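Local coordinates for probable hydrolase (Pseudomonas aeruginosa, PDB 7AL6), which is of unknown function but has the alpha/beta hydrolase fold and is probably a hydrolase, perhaps a lipolytic one, at residues A[119-124]-A[226-231]; A[220-225]-A[252-257]; A[230-235]-A[277-282]. One frame throughout, in Å; residues are numbered along the deposited sequence.

Contact 1: A[119-124]-A[226-231]. With EDO (1,2-ethanediol), chain H.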
ATOM      1  N   ILE A 119     -19.705  -3.838  24.774  1.00 30.95           N
ATOM      2  CA  ILE A 119     -18.791  -3.356  25.808  1.00 28.12           C
ATOM      3  C   ILE A 119     -19.365  -3.668  27.190  1.00 28.38           C
ATOM      4  O   ILE A 119     -20.437  -3.170  27.567  1.00 34.94           O
ATOM      5  CB  ILE A 119     -18.533  -1.847  25.667  1.00 28.39           C
ATOM      6  CG1 ILE A 119     -18.039  -1.489  24.284  1.00 25.33           C
ATOM      7  CG2 ILE A 119     -17.537  -1.410  26.725  1.00 28.32           C
ATOM      8  CD1 ILE A 119     -16.794  -2.317  23.833  1.00 24.23           C
ATOM      9  N   GLU A 120     -18.656  -4.482  27.951  1.00 26.97           N
ATOM     10  CA  GLU A 120     -19.196  -4.916  29.230  1.00 33.73           C
ATOM     11  C   GLU A 120     -18.972  -3.876  30.343  1.00 33.19           C
ATOM     12  O   GLU A 120     -19.869  -3.651  31.152  1.00 26.57           O
ATOM     13  CB  GLU A 120     -18.582  -6.242  29.630  1.00 31.39           C
ATOM     14  CG  GLU A 120     -18.970  -7.396  28.712  1.00 42.32           C
ATOM     15  CD  GLU A 120     -18.405  -8.731  29.160  1.00 54.01           C
ATOM     16  OE1 GLU A 120     -19.222  -9.551  29.648  1.00 63.56           O
ATOM     17  OE2 GLU A 120     -17.169  -8.969  29.008  1.00 54.75           O
ATOM     18  N   ARG A 121     -17.776  -3.300  30.407  1.00 26.13           N
ATOM     19  CA  ARG A 121     -17.345  -2.321  31.429  1.00 26.02           C
ATOM     20  C   ARG A 121     -16.344  -1.306  30.850  1.00 31.92           C
ATOM     21  O   ARG A 121     -15.660  -1.640  29.910  1.00 23.61           O
ATOM     22  CB  ARG A 121     -16.699  -3.065  32.600  1.00 30.37           C
ATOM     23  CG  ARG A 121     -17.502  -4.230  33.157  1.00 33.74           C
ATOM     24  CD  ARG A 121     -18.409  -3.813  34.292  1.00 35.72           C
ATOM     25  NE  ARG A 121     -19.128  -4.872  34.976  1.00 31.21           N
ATOM     26  CZ  ARG A 121     -20.303  -5.354  34.615  1.00 34.40           C
ATOM     27  NH1 ARG A 121     -20.875  -6.280  35.345  1.00 34.03           N
ATOM     28  NH2 ARG A 121     -20.909  -4.922  33.535  1.00 26.69           N
ATOM     29  N   LEU A 122     -16.272  -0.109  31.419  1.00 24.09           N
ATOM     30  CA  LEU A 122     -15.279   0.921  31.040  1.00 25.33           C
ATOM     31  C   LEU A 122     -14.460   1.319  32.270  1.00 29.07           C
ATOM     32  O   LEU A 122     -15.065   1.700  33.247  1.00 28.39           O
ATOM     33  CB  LEU A 122     -15.968   2.183  30.531  1.00 23.96           C
ATOM     34  CG  LEU A 122     -16.511   2.196  29.119  1.00 31.26           C
ATOM     35  CD1 LEU A 122     -16.641   3.626  28.655  1.00 26.86           C
ATOM     36  CD2 LEU A 122     -15.649   1.395  28.170  1.00 37.09           C
ATOM     37  N   ALA A 123     -13.139   1.240  32.220  1.00 22.87           N
ATOM     38  CA  ALA A 123     -12.227   1.756  33.255  1.00 20.82           C
ATOM     39  C   ALA A 123     -11.486   2.904  32.570  1.00 30.20           C
ATOM     40  O   ALA A 123     -10.777   2.659  31.613  1.00 25.20           O
ATOM     41  CB  ALA A 123     -11.328   0.686  33.785  1.00 24.24           C
ATOM     42  N   LEU A 124     -11.684   4.121  33.040  1.00 24.63           N
ATOM     43  CA  LEU A 124     -11.147   5.310  32.394  1.00 21.96           C
ATOM     44  C   LEU A 124     -10.144   5.988  33.319  1.00 34.39           C
ATOM     45  O   LEU A 124     -10.424   6.174  34.513  1.00 27.91           O
ATOM     46  CB  LEU A 124     -12.256   6.257  32.012  1.00 23.89           C
ATOM     47  CG  LEU A 124     -13.432   5.659  31.232  1.00 23.11           C
ATOM     48  CD1 LEU A 124     -14.477   6.714  30.972  1.00 27.58           C
ATOM     49  CD2 LEU A 124     -12.974   5.060  29.897  1.00 27.25           C
ATOM     50  N   GLU A 226     -23.880   2.678  28.156  1.00 26.62           N
ATOM     51  CA  GLU A 226     -24.886   1.889  28.886  1.00 25.78           C
ATOM     52  C   GLU A 226     -24.238   1.064  29.989  1.00 30.14           C
ATOM     53  O   GLU A 226     -24.955   0.671  30.876  1.00 25.83           O
ATOM     54  CB  GLU A 226     -25.620   0.941  27.949  1.00 25.77           C
ATOM     55  CG  GLU A 226     -26.324   1.624  26.807  1.00 27.81           C
ATOM     56  CD  GLU A 226     -27.160   0.703  25.949  1.00 28.09           C
ATOM     57  OE1 GLU A 226     -27.315  -0.410  26.306  1.00 26.12           O
ATOM     58  OE2 GLU A 226     -27.640   1.132  24.951  1.00 31.04           O
ATOM     59  N   CYS A 227     -22.924   0.903  29.977  1.00 26.07           N
ATOM     60  CA  CYS A 227     -22.282  -0.013  30.890  1.00 23.54           C
ATOM     61  C   CYS A 227     -21.759   0.683  32.129  1.00 24.64           C
ATOM     62  O   CYS A 227     -21.634   1.905  32.169  1.00 30.27           O
ATOM     63  CB  CYS A 227     -21.119  -0.744  30.199  1.00 25.52           C
ATOM     64  SG  CYS A 227     -19.799   0.406  29.689  1.00 28.90           S
ATOM     65  N   PRO A 228     -21.460  -0.088  33.171  1.00 26.83           N
ATOM     66  CA  PRO A 228     -20.777   0.469  34.337  1.00 29.62           C
ATOM     67  C   PRO A 228     -19.468   1.107  33.920  1.00 36.35           C
ATOM     68  O   PRO A 228     -18.747   0.583  33.073  1.00 26.94           O
ATOM     69  CB  PRO A 228     -20.536  -0.751  35.234  1.00 25.99           C
ATOM     70  CG  PRO A 228     -21.621  -1.737  34.831  1.00 31.11           C
ATOM     71  CD  PRO A 228     -21.822  -1.503  33.347  1.00 26.46           C
ATOM     72  N   VAL A 229     -19.159   2.237  34.544  1.00 27.40           N
ATOM     73  CA  VAL A 229     -17.976   3.024  34.228  1.00 29.83           C
ATOM     74  C   VAL A 229     -17.267   3.367  35.533  1.00 36.15           C
ATOM     75  O   VAL A 229     -17.908   3.823  36.488  1.00 27.42           O
ATOM     76  CB  VAL A 229     -18.319   4.316  33.473  1.00 26.81           C
ATOM     77  CG1 VAL A 229     -17.057   5.170  33.312  1.00 29.04           C
ATOM     78  CG2 VAL A 229     -18.939   4.055  32.126  1.00 29.26           C
ATOM     79  N   SER A 230     -15.950   3.142  35.575  1.00 26.01           N
ATOM     80  CA  SER A 230     -15.085   3.615  36.647  1.00 25.10           C
ATOM     81  C   SER A 230     -14.121   4.666  36.100  1.00 30.94           C
ATOM     82  O   SER A 230     -13.292   4.380  35.220  1.00 28.36           O
ATOM     83  CB  SER A 230     -14.334   2.452  37.258  1.00 29.05           C
ATOM     84  OG  SER A 230     -13.565   2.870  38.385  1.00 26.70           O
ATOM     85  N   LEU A 231     -14.223   5.879  36.614  1.00 23.63           N
ATOM     86  CA  LEU A 231     -13.372   6.978  36.195  1.00 20.79           C
ATOM     87  C   LEU A 231     -12.384   7.409  37.283  1.00 37.12           C
ATOM     88  O   LEU A 231     -12.777   7.767  38.410  1.00 31.46           O
ATOM     89  CB  LEU A 231     -14.220   8.162  35.760  1.00 25.32           C
ATOM     90  CG  LEU A 231     -13.466   9.427  35.368  1.00 31.28           C
ATOM     91  CD1 LEU A 231     -12.541   9.279  34.153  1.00 30.90           C
ATOM     92  CD2 LEU A 231     -14.503  10.480  35.120  1.00 31.14           C
TER
HETATM   93  C1  EDO H 404     -20.651   1.553  37.597  1.00 42.33           C
HETATM   94  O1  EDO H 404     -21.605   0.836  38.337  1.00 49.34           O
HETATM   95  C2  EDO H 404     -20.983   2.985  37.477  1.00 47.48           C
HETATM   96  O2  EDO H 404     -21.262   3.463  36.213  1.00 39.03           O

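Contact 2: A[220-225]-A[252-257]. With EDO (1,2-ethanediol), chain H.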
ATOM      1  N   ASN A 220     -23.776  13.557  23.966  1.00 24.98           N
ATOM      2  CA  ASN A 220     -24.660  12.456  23.530  1.00 27.66           C
ATOM      3  C   ASN A 220     -23.902  11.125  23.615  1.00 31.73           C
ATOM      4  O   ASN A 220     -24.488  10.171  24.037  1.00 26.31           O
ATOM      5  CB  ASN A 220     -25.253  12.725  22.155  1.00 33.30           C
ATOM      6  CG  ASN A 220     -26.614  13.380  22.231  1.00 39.80           C
ATOM      7  OD1 ASN A 220     -27.607  12.715  22.430  1.00 43.63           O
ATOM      8  ND2 ASN A 220     -26.674  14.681  22.084  1.00 38.41           N
ATOM      9  N   PHE A 221     -22.632  11.084  23.221  1.00 31.05           N
ATOM     10  CA  PHE A 221     -21.814   9.854  23.299  1.00 29.05           C
ATOM     11  C   PHE A 221     -21.671   9.445  24.764  1.00 23.86           C
ATOM     12  O   PHE A 221     -21.883   8.316  25.052  1.00 28.10           O
ATOM     13  CB  PHE A 221     -20.461  10.043  22.612  1.00 27.22           C
ATOM     14  CG  PHE A 221     -20.483   9.732  21.142  1.00 24.53           C
ATOM     15  CD1 PHE A 221     -20.471   8.433  20.695  1.00 29.56           C
ATOM     16  CD2 PHE A 221     -20.539  10.737  20.209  1.00 27.62           C
ATOM     17  CE1 PHE A 221     -20.511   8.151  19.347  1.00 26.98           C
ATOM     18  CE2 PHE A 221     -20.576  10.453  18.858  1.00 30.47           C
ATOM     19  CZ  PHE A 221     -20.574   9.159  18.432  1.00 27.56           C
ATOM     20  N   VAL A 222     -21.375  10.382  25.649  1.00 27.95           N
ATOM     21  CA  VAL A 222     -21.187  10.111  27.098  1.00 28.22           C
ATOM     22  C   VAL A 222     -22.516   9.608  27.658  1.00 26.97           C
ATOM     23  O   VAL A 222     -22.537   8.622  28.345  1.00 30.11           O
ATOM     24  CB  VAL A 222     -20.722  11.365  27.851  1.00 36.07           C
ATOM     25  CG1 VAL A 222     -20.904  11.206  29.340  1.00 42.10           C
ATOM     26  CG2 VAL A 222     -19.294  11.717  27.546  1.00 38.32           C
ATOM     27  N   ARG A 223     -23.594  10.251  27.257  1.00 30.13           N
ATOM     28  CA  ARG A 223     -24.937   9.908  27.715  0.55 38.30           C
ATOM     29  C   ARG A 223     -25.372   8.554  27.192  1.00 35.04           C
ATOM     30  O   ARG A 223     -26.167   7.869  27.840  1.00 32.74           O
ATOM     31  CB  ARG A 223     -25.963  10.954  27.259  0.55 31.06           C
ATOM     32  CG  ARG A 223     -25.949  12.240  28.049  0.55 38.03           C
ATOM     33  CD  ARG A 223     -26.649  12.101  29.406  0.55 41.65           C
ATOM     34  NE  ARG A 223     -26.078  13.052  30.343  0.55 29.42           N
ATOM     35  CZ  ARG A 223     -26.545  14.273  30.528  0.55 39.41           C
ATOM     36  NH1 ARG A 223     -27.626  14.674  29.862  0.55 48.46           N
ATOM     37  NH2 ARG A 223     -25.946  15.084  31.394  0.55 38.93           N
ATOM     38  N   SER A 224     -24.879   8.168  26.024  1.00 34.82           N
ATOM     39  CA  SER A 224     -25.213   6.886  25.362  1.00 29.98           C
ATOM     40  C   SER A 224     -24.474   5.693  25.976  1.00 28.83           C
ATOM     41  O   SER A 224     -24.824   4.600  25.632  1.00 28.79           O
ATOM     42  CB  SER A 224     -24.989   6.964  23.897  1.00 33.34           C
ATOM     43  OG  SER A 224     -26.002   7.729  23.299  1.00 36.44           O
ATOM     44  N   VAL A 225     -23.475   5.897  26.819  1.00 25.20           N
ATOM     45  CA  VAL A 225     -22.760   4.756  27.447  1.00 23.95           C
ATOM     46  C   VAL A 225     -23.796   3.989  28.282  1.00 37.07           C
ATOM     47  O   VAL A 225     -24.514   4.621  29.024  1.00 28.51           O
ATOM     48  CB  VAL A 225     -21.567   5.208  28.298  1.00 27.21           C
ATOM     49  CG1 VAL A 225     -21.026   4.073  29.131  1.00 25.13           C
ATOM     50  CG2 VAL A 225     -20.470   5.815  27.451  1.00 29.71           C
ATOM     51  N   LEU A 252     -23.387  12.420  35.713  1.00 37.01           N
ATOM     52  CA  LEU A 252     -23.148  11.156  35.040  1.00 34.75           C
ATOM     53  C   LEU A 252     -23.110  10.038  36.062  1.00 27.00           C
ATOM     54  O   LEU A 252     -22.622  10.220  37.173  1.00 30.32           O
ATOM     55  CB  LEU A 252     -21.822  11.142  34.254  1.00 35.00           C
ATOM     56  CG  LEU A 252     -21.629  12.200  33.186  1.00 37.23           C
ATOM     57  CD1 LEU A 252     -20.208  12.135  32.599  1.00 36.98           C
ATOM     58  CD2 LEU A 252     -22.681  12.066  32.103  1.00 33.80           C
ATOM     59  N   PRO A 253     -23.565   8.881  35.709  1.00 29.75           N
ATOM     60  CA  PRO A 253     -23.573   7.796  36.684  1.00 29.27           C
ATOM     61  C   PRO A 253     -22.249   7.070  36.796  1.00 33.65           C
ATOM     62  O   PRO A 253     -22.233   5.933  37.277  1.00 31.38           O
ATOM     63  CB  PRO A 253     -24.661   6.858  36.146  1.00 33.39           C
ATOM     64  CG  PRO A 253     -24.490   7.003  34.624  1.00 33.68           C
ATOM     65  CD  PRO A 253     -24.254   8.517  34.462  1.00 28.53           C
ATOM     66  N   PHE A 254     -21.143   7.661  36.343  1.00 34.62           N
ATOM     67  CA  PHE A 254     -19.858   6.975  36.464  1.00 27.70           C
ATOM     68  C   PHE A 254     -19.379   6.983  37.912  1.00 34.76           C
ATOM     69  O   PHE A 254     -19.545   7.973  38.622  1.00 32.25           O
ATOM     70  CB  PHE A 254     -18.802   7.631  35.555  1.00 30.20           C
ATOM     71  CG  PHE A 254     -19.220   7.774  34.108  1.00 32.77           C
ATOM     72  CD1 PHE A 254     -20.231   7.002  33.567  1.00 28.57           C
ATOM     73  CD2 PHE A 254     -18.578   8.684  33.281  1.00 36.70           C
ATOM     74  CE1 PHE A 254     -20.606   7.147  32.249  1.00 34.74           C
ATOM     75  CE2 PHE A 254     -18.949   8.817  31.956  1.00 33.62           C
ATOM     76  CZ  PHE A 254     -19.953   8.047  31.442  1.00 32.91           C
ATOM     77  N   GLU A 255     -18.760   5.877  38.350  1.00 30.87           N
ATOM     78  CA  GLU A 255     -18.008   5.885  39.600  1.00 33.05           C
ATOM     79  C   GLU A 255     -16.756   6.756  39.433  1.00 41.12           C
ATOM     80  O   GLU A 255     -16.070   6.693  38.411  1.00 34.74           O
ATOM     81  CB  GLU A 255     -17.607   4.459  40.007  1.00 32.71           C
ATOM     82  CG  GLU A 255     -18.789   3.462  40.195  1.00 33.42           C
ATOM     83  CD  GLU A 255     -18.319   2.013  40.433  1.00 27.10           C
ATOM     84  OE1 GLU A 255     -17.307   1.821  41.130  1.00 39.12           O
ATOM     85  OE2 GLU A 255     -18.954   1.047  39.930  1.00 36.08           O
ATOM     86  N   ARG A 256     -16.486   7.618  40.412  1.00 34.14           N
ATOM     87  CA  ARG A 256     -15.400   8.587  40.317  1.00 30.88           C
ATOM     88  C   ARG A 256     -14.448   8.350  41.478  1.00 38.00           C
ATOM     89  O   ARG A 256     -14.883   8.203  42.623  1.00 35.79           O
ATOM     90  CB  ARG A 256     -15.920  10.033  40.304  1.00 33.50           C
ATOM     91  CG  ARG A 256     -16.821  10.396  39.136  1.00 45.06           C
ATOM     92  CD  ARG A 256     -17.334  11.882  39.185  1.00 39.85           C
ATOM     93  NE  ARG A 256     -17.922  12.236  40.485  1.00 44.54           N
ATOM     94  CZ  ARG A 256     -19.212  12.105  40.829  1.00 52.62           C
ATOM     95  NH1 ARG A 256     -20.121  11.626  39.989  1.00 47.08           N
ATOM     96  NH2 ARG A 256     -19.598  12.451  42.046  1.00 55.72           N
ATOM     97  N   HIS A 257     -13.151   8.296  41.193  1.00 31.57           N
ATOM     98  CA  HIS A 257     -12.142   8.160  42.235  1.00 28.25           C
ATOM     99  C   HIS A 257     -11.097   9.239  42.025  1.00 34.41           C
ATOM    100  O   HIS A 257     -10.479   9.324  40.957  1.00 36.44           O
ATOM    101  CB  HIS A 257     -11.529   6.757  42.243  1.00 31.62           C
ATOM    102  CG  HIS A 257     -12.414   5.733  42.888  1.00 30.24           C
ATOM    103  ND1 HIS A 257     -13.451   5.115  42.219  1.00 33.57           N
ATOM    104  CD2 HIS A 257     -12.468   5.284  44.164  1.00 34.61           C
ATOM    105  CE1 HIS A 257     -14.093   4.317  43.048  1.00 34.82           C
ATOM    106  NE2 HIS A 257     -13.504   4.386  44.229  1.00 39.30           N
TER
HETATM  107  C1  EDO H 404     -20.651   1.553  37.597  1.00 42.33           C
HETATM  108  O1  EDO H 404     -21.605   0.836  38.337  1.00 49.34           O
HETATM  109  C2  EDO H 404     -20.983   2.985  37.477  1.00 47.48           C
HETATM  110  O2  EDO H 404     -21.262   3.463  36.213  1.00 39.03           O

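Contact 3: A[230-235]-A[277-282]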
ATOM      1  N   SER A 230     -15.950   3.142  35.575  1.00 26.01           N
ATOM      2  CA  SER A 230     -15.085   3.615  36.647  1.00 25.10           C
ATOM      3  C   SER A 230     -14.121   4.666  36.100  1.00 30.94           C
ATOM      4  O   SER A 230     -13.292   4.380  35.220  1.00 28.36           O
ATOM      5  CB  SER A 230     -14.334   2.452  37.258  1.00 29.05           C
ATOM      6  OG  SER A 230     -13.565   2.870  38.385  1.00 26.70           O
ATOM      7  N   LEU A 231     -14.223   5.879  36.614  1.00 23.63           N
ATOM      8  CA  LEU A 231     -13.372   6.978  36.195  1.00 20.79           C
ATOM      9  C   LEU A 231     -12.384   7.409  37.283  1.00 37.12           C
ATOM     10  O   LEU A 231     -12.777   7.767  38.410  1.00 31.46           O
ATOM     11  CB  LEU A 231     -14.220   8.162  35.760  1.00 25.32           C
ATOM     12  CG  LEU A 231     -13.466   9.427  35.368  1.00 31.28           C
ATOM     13  CD1 LEU A 231     -12.541   9.279  34.153  1.00 30.90           C
ATOM     14  CD2 LEU A 231     -14.503  10.480  35.120  1.00 31.14           C
ATOM     15  N   VAL A 232     -11.099   7.444  36.921  1.00 32.19           N
ATOM     16  CA  VAL A 232     -10.040   7.932  37.809  1.00 25.63           C
ATOM     17  C   VAL A 232      -9.654   9.331  37.377  1.00 30.61           C
ATOM     18  O   VAL A 232      -9.437   9.597  36.184  1.00 27.96           O
ATOM     19  CB  VAL A 232      -8.828   7.000  37.815  1.00 31.06           C
ATOM     20  CG1 VAL A 232      -7.607   7.720  38.433  1.00 33.66           C
ATOM     21  CG2 VAL A 232      -9.180   5.731  38.583  1.00 31.09           C
ATOM     22  N   LEU A 233      -9.572  10.230  38.355  1.00 31.30           N
ATOM     23  CA  LEU A 233      -9.330  11.650  38.139  1.00 29.40           C
ATOM     24  C   LEU A 233      -8.069  12.018  38.896  1.00 35.30           C
ATOM     25  O   LEU A 233      -8.020  11.839  40.113  1.00 30.02           O
ATOM     26  CB  LEU A 233     -10.506  12.484  38.649  1.00 36.02           C
ATOM     27  CG  LEU A 233     -11.786  12.118  37.899  1.00 42.30           C
ATOM     28  CD1 LEU A 233     -12.998  12.509  38.683  1.00 44.09           C
ATOM     29  CD2 LEU A 233     -11.747  12.805  36.541  1.00 32.46           C
ATOM     30  N   ALA A 234      -7.051  12.430  38.158  1.00 34.73           N
ATOM     31  CA  ALA A 234      -5.738  12.812  38.698  1.00 37.37           C
ATOM     32  C   ALA A 234      -5.879  14.198  39.331  1.00 29.18           C
ATOM     33  O   ALA A 234      -6.312  15.075  38.626  1.00 31.61           O
ATOM     34  CB  ALA A 234      -4.701  12.813  37.616  1.00 30.74           C
ATOM     35  N   GLU A 235      -5.367  14.405  40.535  1.00 31.94           N
ATOM     36  CA  GLU A 235      -5.585  15.810  41.156  0.52 37.08           C
ATOM     37  C   GLU A 235      -5.004  17.044  40.319  1.00 34.99           C
ATOM     38  O   GLU A 235      -5.457  18.202  40.139  1.00 37.87           O
ATOM     39  CB  GLU A 235      -4.734  15.858  42.420  0.52 38.24           C
ATOM     40  CG  GLU A 235      -4.872  17.163  43.181  0.52 46.30           C
ATOM     41  CD  GLU A 235      -4.254  17.185  44.569  0.52 45.24           C
ATOM     42  OE1 GLU A 235      -4.220  18.270  45.179  0.52 55.30           O
ATOM     43  OE2 GLU A 235      -3.817  16.126  45.043  0.52 42.64           O
ATOM     44  N   ALA A 277      -4.695   0.618  40.508  1.00 32.09           N
ATOM     45  CA  ALA A 277      -5.000  -0.796  40.443  1.00 29.14           C
ATOM     46  C   ALA A 277      -6.041  -1.196  41.482  1.00 34.34           C
ATOM     47  O   ALA A 277      -6.895  -2.068  41.222  1.00 30.74           O
ATOM     48  CB  ALA A 277      -3.708  -1.588  40.627  1.00 35.20           C
ATOM     49  N   ARG A 278      -5.944  -0.634  42.694  1.00 33.36           N
ATOM     50  CA  ARG A 278      -6.903  -1.012  43.731  1.00 33.50           C
ATOM     51  C   ARG A 278      -8.306  -0.648  43.292  1.00 28.68           C
ATOM     52  O   ARG A 278      -9.247  -1.428  43.461  1.00 34.61           O
ATOM     53  CB  ARG A 278      -6.593  -0.305  45.050  1.00 38.33           C
ATOM     54  CG  ARG A 278      -5.508  -0.951  45.866  1.00 49.63           C
ATOM     55  CD  ARG A 278      -5.115   0.000  47.032  1.00 70.10           C
ATOM     56  NE  ARG A 278      -3.908  -0.408  47.756  1.00 85.84           N
ATOM     57  CZ  ARG A 278      -3.710  -1.610  48.290  1.00 84.96           C
ATOM     58  NH1 ARG A 278      -4.660  -2.540  48.236  1.00 82.57           N
ATOM     59  NH2 ARG A 278      -2.567  -1.870  48.914  1.00 87.64           N
ATOM     60  N   VAL A 279      -8.468   0.530  42.715  1.00 30.71           N
ATOM     61  CA  VAL A 279      -9.794   1.008  42.257  1.00 23.92           C
ATOM     62  C   VAL A 279     -10.349   0.086  41.167  1.00 33.57           C
ATOM     63  O   VAL A 279     -11.419  -0.441  41.367  1.00 28.97           O
ATOM     64  CB  VAL A 279      -9.673   2.440  41.721  1.00 28.41           C
ATOM     65  CG1 VAL A 279     -10.889   2.835  40.911  1.00 28.48           C
ATOM     66  CG2 VAL A 279      -9.414   3.436  42.830  1.00 31.83           C
ATOM     67  N   PHE A 280      -9.572  -0.191  40.125  1.00 31.54           N
ATOM     68  CA  PHE A 280      -9.981  -1.001  38.949  1.00 31.81           C
ATOM     69  C   PHE A 280     -10.181  -2.469  39.331  1.00 22.35           C
ATOM     70  O   PHE A 280     -11.083  -3.043  38.830  1.00 29.58           O
ATOM     71  CB  PHE A 280      -9.034  -0.768  37.775  1.00 28.91           C
ATOM     72  CG  PHE A 280      -9.192   0.581  37.134  1.00 22.83           C
ATOM     73  CD1 PHE A 280     -10.356   1.306  37.295  1.00 25.42           C
ATOM     74  CD2 PHE A 280      -8.172   1.135  36.395  1.00 25.35           C
ATOM     75  CE1 PHE A 280     -10.491   2.552  36.724  1.00 25.61           C
ATOM     76  CE2 PHE A 280      -8.308   2.381  35.821  1.00 26.14           C
ATOM     77  CZ  PHE A 280      -9.469   3.082  35.982  1.00 29.02           C
ATOM     78  N   ALA A 281      -9.353  -3.023  40.201  1.00 29.02           N
ATOM     79  CA  ALA A 281      -9.446  -4.430  40.637  1.00 31.01           C
ATOM     80  C   ALA A 281     -10.789  -4.638  41.339  1.00 32.70           C
ATOM     81  O   ALA A 281     -11.412  -5.627  41.091  1.00 34.16           O
ATOM     82  CB  ALA A 281      -8.290  -4.794  41.511  1.00 33.28           C
ATOM     83  N   ALA A 282     -11.222  -3.712  42.177  1.00 37.08           N
ATOM     84  CA  ALA A 282     -12.539  -3.845  42.807  1.00 36.78           C
ATOM     85  C   ALA A 282     -13.661  -3.631  41.795  1.00 29.52           C
ATOM     86  O   ALA A 282     -14.654  -4.356  41.813  1.00 37.18           O
ATOM     87  CB  ALA A 282     -12.680  -2.867  43.975  1.00 35.96           C
TER

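Contact 1: A[119-124]-A[226-231]
Leu122 and Leu124 lie beside Val229 and Leu231 in two parallel strands whose directions differ by only 5°, a worked example of how neighbouring strands share one ladder. Leu122 N donates to Pro228 O at 3.1 Å. Its own carbonyl oxygen, Leu122 O, then receives Ser230 N at 2.9 Å, and Ser230 O in turn takes Leu124 N at 2.7 Å.

The tight part is the apolar row on the face carrying Leu122, Leu124, Val229 and Leu231. Val229 has CG1 anti to its backbone N (chi1 174°), and its two methyls serve different leucines: CG2 rests 3.9 Å from Leu122 CB, the two side chains pointing the same way, while CG1 reaches Leu124 CD1 at 3.8 Å. Farther along, Leu231 CD1 presses on Leu124 CB at 3.7 Å. Helix 103-114 covers the leucines of strand 119-125 on this face, whereas Ala123 and Ser230 face helix 270-284.

Toward the start of both segments the packing gives way to solvent. Cys227 still tucks its SG against Leu122 CG, but Pro228 is exposed and lies against one face of the Arg121 guanidinium, with Pro228 CG 3.5 Å from Arg121 NH2. The same nitrogen donates to Glu120 O from above the carbonyl plane, and Arg121 NH1 forms a salt bridge with the terminal carboxylate of Arg286. An ethanediol, probably from the crystallisation liquor, accepts from Val229 N.

The chemistry implies a division of labour: backbone bonds run through the ladder and hydrocarbon fills the buried end, while charge is kept to the partly exposed end, where the chain terminus probably offsets it.

Contact 2: A[220-225]-A[252-257]
Arg223 and Leu252 bring the two backbones nearest, at 7.6 Å from CA to CA, and since no hydrogen bond joins the segments the contact belongs to side chains. Val222 is the central piece. Its CG1, anti to the backbone N (chi1 164°), pushes into the fork of Leu252, 3.4 Å from Leu252 CD2 and 3.5 Å from Leu252 CD1, both tighter than usual carbon contacts. The two side chains cross at about a right angle. Arg223 meets the same leucine in a similar crossing: its NE lies 4.0 Å from Leu252 CD2, which sits at the edge of the guanidinium, near its plane. Val222 CG1 also approaches the Phe254 ring obliquely, 3.9 Å from Phe254 CZ. Leu252 in turn sets its CB over the centre of one face of that ring, so that leucine, valine and phenylalanine interlock.

In the alpha/beta hydrolase fold this joins helix 215-223, which precedes strand 229-234, to the loop leading into strand 255-259, the outermost of the parallel strands. Leu128 touches Val222, Leu252 and Phe254 alike, and helix 103-114 packs on Val222 and Val225. Val225 CG1 adds a looser approach to Phe254 CE1 at 4.4 Å.

Phe221 and Ser224 pack on Leu142 and Pro139 of a neighbouring subunit. At the loop, Pro253 O accepts a hydrogen bond from the ethanediol hydroxyl O2.

Contact 3: A[230-235]-A[277-282]
Phe280 turns the edge of its ring to Ser230, whose OG lies near the ring plane, 3.5 Å from Phe280 CE1. The hydroxyl oxygen thus meets the rim of the aromatic group and not its face, and the serine CB follows it, 3.9 Å from the same Phe280 CE1. Val232, two residues farther along the strand, comes to the next corner of the ring: Val232 CG2 is 3.7 Å from Phe280 CZ, the two side chains crossing obliquely.

Val279 completes the group from the helix. With CG1 anti to its backbone N (chi1 165°), it places that methyl 3.7 Å from Ser230 OG and 4.1 Å from Val232 CG2, so the serine oxygen faces an aliphatic and an aromatic carbon from adjacent helix residues. No hydrogen bond passes between the segments; the fit is one of shape. Beyond them, the Phe280 side chain touches Ala123 and Ile125 of strand 119-125 as well as Leu50, and Val279 also packs on His257.

The alternation of the strand explains the pattern: Ser230 and Val232 direct CB toward the helix, and Leu231 directs its own away, to the sheet face where helix 245-250 lies. Strand and helix run antiparallel at 173°, with their axes 9.5 Å apart. Farther along, Ala234 N donates to OD1 of Asp126, a residue placed as the acid of a possible Ser-His-Asp triad. A C-terminal helix laid antiparallel on the parallel strands of the central sheet in this way is typical of the alpha/beta hydrolase fold.

Contacts 1 and 3 share strand 229-234, with contact 2 beside it: contact 1 pairs it with strand 119-125, contact 3, which has Ser230 and Leu231 in common with contact 1, lays helix 270-284 over it, and contact 2 packs the preceding helix 215-223 on the loop into strand 255-259, its other neighbour. Leu231 and Glu255 probably hydrogen-bond through their backbones. Centres of contacts 1 and 2 lie about 8 Å apart, of contacts 1 and 3 about 12 Å, and of contacts 2 and 3 about 15 Å. Along the chain, contact 2 interleaves with both others. Together they build the sheet edge where strand 255-259 is outermost within this chain, with helices packed on both faces.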